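Local coordinates for protein probable ss-1,3-N-acetylglucosaminyltransferase (PDB 6H21) that is a probable glycosyltransferase of family 2 with a GT-A-type fold, bound here to manganese and uridine-diphosphate-N-acetylglucosamine, at residues 26-32 with 57-63. Sequence-based numbering, arbitrary orientation.
Sequences MPTFNNG and IDDHSND. With UD1 (uridine-diphosphate-N-acetylglucosamine), chain X.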
loop_
_atom_site.group_PDB
_atom_site.type_symbol
_atom_site.label_atom_id
_atom_site.label_comp_id
_atom_site.label_asym_id
_atom_site.label_seq_id
_atom_site.Cartn_x
_atom_site.Cartn_y
_atom_site.Cartn_z
ATOM N N MET C 26 -29.832 24.732 30.424
ATOM C CA MET C 26 -30.340 23.420 30.047
ATOM C C MET C 26 -31.368 23.560 28.928
ATOM O O MET C 26 -32.503 23.960 29.175
ATOM C CB MET C 26 -30.991 22.720 31.243
ATOM C CG MET C 26 -31.463 21.319 30.925
ATOM S SD MET C 26 -32.159 20.474 32.366
ATOM C CE MET C 26 -33.633 21.446 32.654
ATOM N N PRO C 27 -31.019 23.196 27.673
ATOM C CA PRO C 27 -32.008 23.077 26.606
ATOM C C PRO C 27 -32.833 21.799 26.804
ATOM O O PRO C 27 -32.295 20.796 27.264
ATOM C CB PRO C 27 -31.149 23.005 25.338
ATOM C CG PRO C 27 -29.875 22.350 25.799
ATOM C CD PRO C 27 -29.664 22.845 27.215
ATOM N N THR C 28 -34.130 21.869 26.488
ATOM C CA THR C 28 -35.045 20.733 26.578
ATOM C C THR C 28 -35.765 20.562 25.235
ATOM O O THR C 28 -35.923 21.520 24.478
ATOM C CB THR C 28 -36.050 20.907 27.728
ATOM O OG1 THR C 28 -36.858 22.062 27.495
ATOM C CG2 THR C 28 -35.380 21.041 29.079
ATOM N N PHE C 29 -36.180 19.324 24.952
ATOM C CA PHE C 29 -37.003 19.005 23.797
ATOM C C PHE C 29 -37.640 17.623 23.989
ATOM O O PHE C 29 -36.944 16.606 23.965
ATOM C CB PHE C 29 -36.179 19.055 22.509
ATOM C CG PHE C 29 -36.978 18.705 21.281
ATOM C CD1 PHE C 29 -37.975 19.559 20.827
ATOM C CD2 PHE C 29 -36.756 17.516 20.603
ATOM C CE1 PHE C 29 -38.722 19.237 19.705
ATOM C CE2 PHE C 29 -37.502 17.200 19.476
ATOM C CZ PHE C 29 -38.483 18.060 19.032
ATOM N N ASN C 30 -38.956 17.614 24.233
ATOM C CA ASN C 30 -39.776 16.392 24.334
ATOM C C ASN C 30 -39.239 15.433 25.401
ATOM O O ASN C 30 -39.210 14.219 25.187
ATOM C CB ASN C 30 -39.866 15.661 22.995
ATOM C CG ASN C 30 -40.715 16.398 21.985
ATOM O OD1 ASN C 30 -41.277 17.449 22.289
ATOM N ND2 ASN C 30 -40.816 15.844 20.790
ATOM N N ASN C 31 -38.836 15.972 26.554
ATOM C CA ASN C 31 -38.311 15.144 27.641
ATOM C C ASN C 31 -39.472 14.526 28.431
ATOM O O ASN C 31 -39.376 13.391 28.896
ATOM C CB ASN C 31 -37.376 15.947 28.544
ATOM C CG ASN C 31 -36.241 16.571 27.765
ATOM O OD1 ASN C 31 -36.357 17.698 27.292
ATOM N ND2 ASN C 31 -35.167 15.828 27.576
ATOM N N GLY C 32 -40.562 15.285 28.585
ATOM C CA GLY C 32 -41.702 14.862 29.391
ATOM C C GLY C 32 -41.307 14.670 30.845
ATOM O O GLY C 32 -40.432 15.377 31.351
ATOM N N ILE C 57 -34.257 26.385 28.547
ATOM C CA ILE C 57 -34.687 26.851 27.248
ATOM C C ILE C 57 -35.329 25.686 26.500
ATOM O O ILE C 57 -34.634 24.792 26.085
ATOM C CB ILE C 57 -33.514 27.425 26.443
ATOM C CG1 ILE C 57 -32.645 28.359 27.284
ATOM C CG2 ILE C 57 -34.049 28.091 25.179
ATOM C CD1 ILE C 57 -33.334 29.640 27.666
ATOM N N ASP C 58 -36.648 25.731 26.308
ATOM C CA ASP C 58 -37.339 24.640 25.633
ATOM C C ASP C 58 -37.396 24.891 24.119
ATOM O O ASP C 58 -37.919 25.912 23.660
ATOM C CB ASP C 58 -38.740 24.416 26.185
ATOM C CG ASP C 58 -39.405 23.234 25.511
ATOM O OD1 ASP C 58 -38.984 22.088 25.787
ATOM O OD2 ASP C 58 -40.274 23.478 24.663
ATOM N N ASP C 59 -36.882 23.924 23.351
ATOM C CA ASP C 59 -36.719 24.075 21.893
ATOM C C ASP C 59 -38.031 23.686 21.193
ATOM O O ASP C 59 -38.049 22.823 20.317
ATOM C CB ASP C 59 -35.508 23.285 21.389
ATOM C CG ASP C 59 -34.951 23.744 20.046
ATOM O OD1 ASP C 59 -35.397 24.800 19.538
ATOM O OD2 ASP C 59 -34.067 23.049 19.523
ATOM N N HIS C 60 -39.109 24.375 21.582
ATOM C CA HIS C 60 -40.479 24.183 21.091
ATOM C C HIS C 60 -40.848 22.691 21.064
ATOM O O HIS C 60 -41.085 22.116 19.996
ATOM C CB HIS C 60 -40.680 24.876 19.729
ATOM C CG HIS C 60 -42.109 25.250 19.493
ATOM N ND1 HIS C 60 -42.907 24.595 18.585
ATOM C CD2 HIS C 60 -42.891 26.185 20.071
ATOM C CE1 HIS C 60 -44.117 25.122 18.596
ATOM N NE2 HIS C 60 -44.139 26.092 19.517
ATOM N N SER C 61 -40.904 22.078 22.253
ATOM C CA SER C 61 -41.389 20.711 22.422
ATOM C C SER C 61 -42.771 20.593 21.773
ATOM O O SER C 61 -43.541 21.561 21.781
ATOM C CB SER C 61 -41.444 20.331 23.885
ATOM O OG SER C 61 -40.143 20.252 24.443
ATOM N N ASN C 62 -43.093 19.403 21.259
ATOM C CA ASN C 62 -44.400 19.172 20.623
ATOM C C ASN C 62 -45.069 17.905 21.189
ATOM O O ASN C 62 -45.869 17.275 20.500
ATOM C CB ASN C 62 -44.244 19.107 19.102
ATOM C CG ASN C 62 -43.203 18.093 18.685
ATOM O OD1 ASN C 62 -43.114 17.021 19.279
ATOM N ND2 ASN C 62 -42.404 18.422 17.685
ATOM N N ASP C 63 -44.800 17.578 22.461
ATOM C CA ASP C 63 -45.197 16.303 23.073
ATOM C C ASP C 63 -46.502 16.452 23.874
ATOM O O ASP C 63 -46.573 16.040 25.036
ATOM C CB ASP C 63 -44.065 15.747 23.940
ATOM C CG ASP C 63 -43.603 16.648 25.078
ATOM O OD1 ASP C 63 -43.947 17.861 25.087
ATOM O OD2 ASP C 63 -42.904 16.127 25.956
HETATM C "C1'" UD1 X . -24.627 14.255 22.488
HETATM C "C2'" UD1 X . -23.212 14.370 23.062
HETATM C "C3'" UD1 X . -23.171 15.465 24.126
HETATM C "C4'" UD1 X . -23.698 16.771 23.536
HETATM C "C5'" UD1 X . -25.045 16.582 22.833
HETATM C "C6'" UD1 X . -25.517 17.859 22.131
HETATM C "C7'" UD1 X . -21.873 12.297 23.088
HETATM C "C8'" UD1 X . -21.563 11.038 23.853
HETATM N "N2'" UD1 X . -22.790 13.097 23.636
HETATM O "O1'" UD1 X . -25.504 13.917 23.567
HETATM O "O3'" UD1 X . -21.828 15.633 24.607
HETATM O "O4'" UD1 X . -23.846 17.722 24.591
HETATM O "O5'" UD1 X . -25.002 15.495 21.885
HETATM O "O6'" UD1 X . -24.530 18.385 21.247
HETATM O "O7'" UD1 X . -21.313 12.568 22.040
HETATM N N1 UD1 X . -32.048 19.313 22.225
HETATM C C2 UD1 X . -32.526 20.551 21.758
HETATM N N3 UD1 X . -33.221 20.642 20.630
HETATM C C4 UD1 X . -33.493 19.561 19.909
HETATM C C5 UD1 X . -33.039 18.311 20.334
HETATM C C6 UD1 X . -32.296 18.198 21.511
HETATM O O2 UD1 X . -32.304 21.596 22.383
HETATM O O4 UD1 X . -34.166 19.711 18.865
HETATM C C1B UD1 X . -31.277 19.316 23.469
HETATM C C2B UD1 X . -31.645 18.202 24.433
HETATM O "O2'" UD1 X . -32.833 18.518 25.150
HETATM C C3B UD1 X . -30.401 18.138 25.304
HETATM C C4B UD1 X . -29.274 18.546 24.357
HETATM O O4B UD1 X . -29.884 19.155 23.208
HETATM O O3B UD1 X . -30.490 19.075 26.385
HETATM C C5B UD1 X . -28.445 17.364 23.886
HETATM O O5B UD1 X . -29.326 16.315 23.505
HETATM P PA UD1 X . -29.106 14.805 23.984
HETATM O O1A UD1 X . -30.243 14.031 23.399
HETATM O O2A UD1 X . -28.758 14.707 25.467
HETATM O O3A UD1 X . -27.805 14.462 23.146
HETATM P PB UD1 X . -26.900 13.172 23.393
HETATM O O1B UD1 X . -26.901 12.370 22.129
HETATM O O2B UD1 X . -27.225 12.467 24.702
#
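Pro27 and Thr28 pair in parallel with Ile57 and Asp58 at the ends of strands 22-28 and 52-58, through bonds from Ile57 N to Met26 O and from Thr28 N to Ile57 O, and the pairing is continued by an almost straight bond of 2.8 Å from Asp59 N to Thr28 O. On the sheet face carrying Thr28 and Asp58, the two side chains meet at about a right angle, and Thr28 OG1 donates to the anti lone pair of Asp58 OD1 at 2.7 Å. The syn lone pair of the same oxygen receives Ser61 OG, while Asp58 OD2 accepts from Ser61 N, engaging both oxygens; this Asx motif closes the turn from Asp58 to Ser61. Ser61 OG in turn accepts from Asn30 N at 2.9 Å and 173°, linking the Asp58 carboxylate to the opposite loop. Farther out, beyond the strands, Asn30 OD1 takes Asn62 N in its carbonyl plane on a lone pair, and Asn30 ND2 approaches Asn62 OD1 (3.0 Å) from above the carbonyl plane of Asn62, the two amides being turned 58° apart. Phe29, its ring swung away from the backbone N (chi1 179°), brings CD1 to 3.3 Å from Asp59 O; His60 O lies at the ring edge, Asn30 CG sits over the centre of one face, and O4 of uridine-diphosphate-N-acetylglucosamine lies over the opposite face, offset toward the rim. Asp59 OD2 accepts the ligand's N3-H at 2.8 Å and is also bonded by Ser87 OG, whereas Pro27 O receives the ribose hydroxyls O3B, at 2.6 Å, and O2'. Placed at the carboxyl ends of parallel strands in a beta-alpha-beta unit, as in Rossmann-like GT-A domains, these polar links join two segments that contribute to the pocket for the uridine part: the Asp58 carboxylate couples them, directly through Thr28 OG1 and by way of Ser61 OG to Asn30 N, and Asp59 meets N3 of the base.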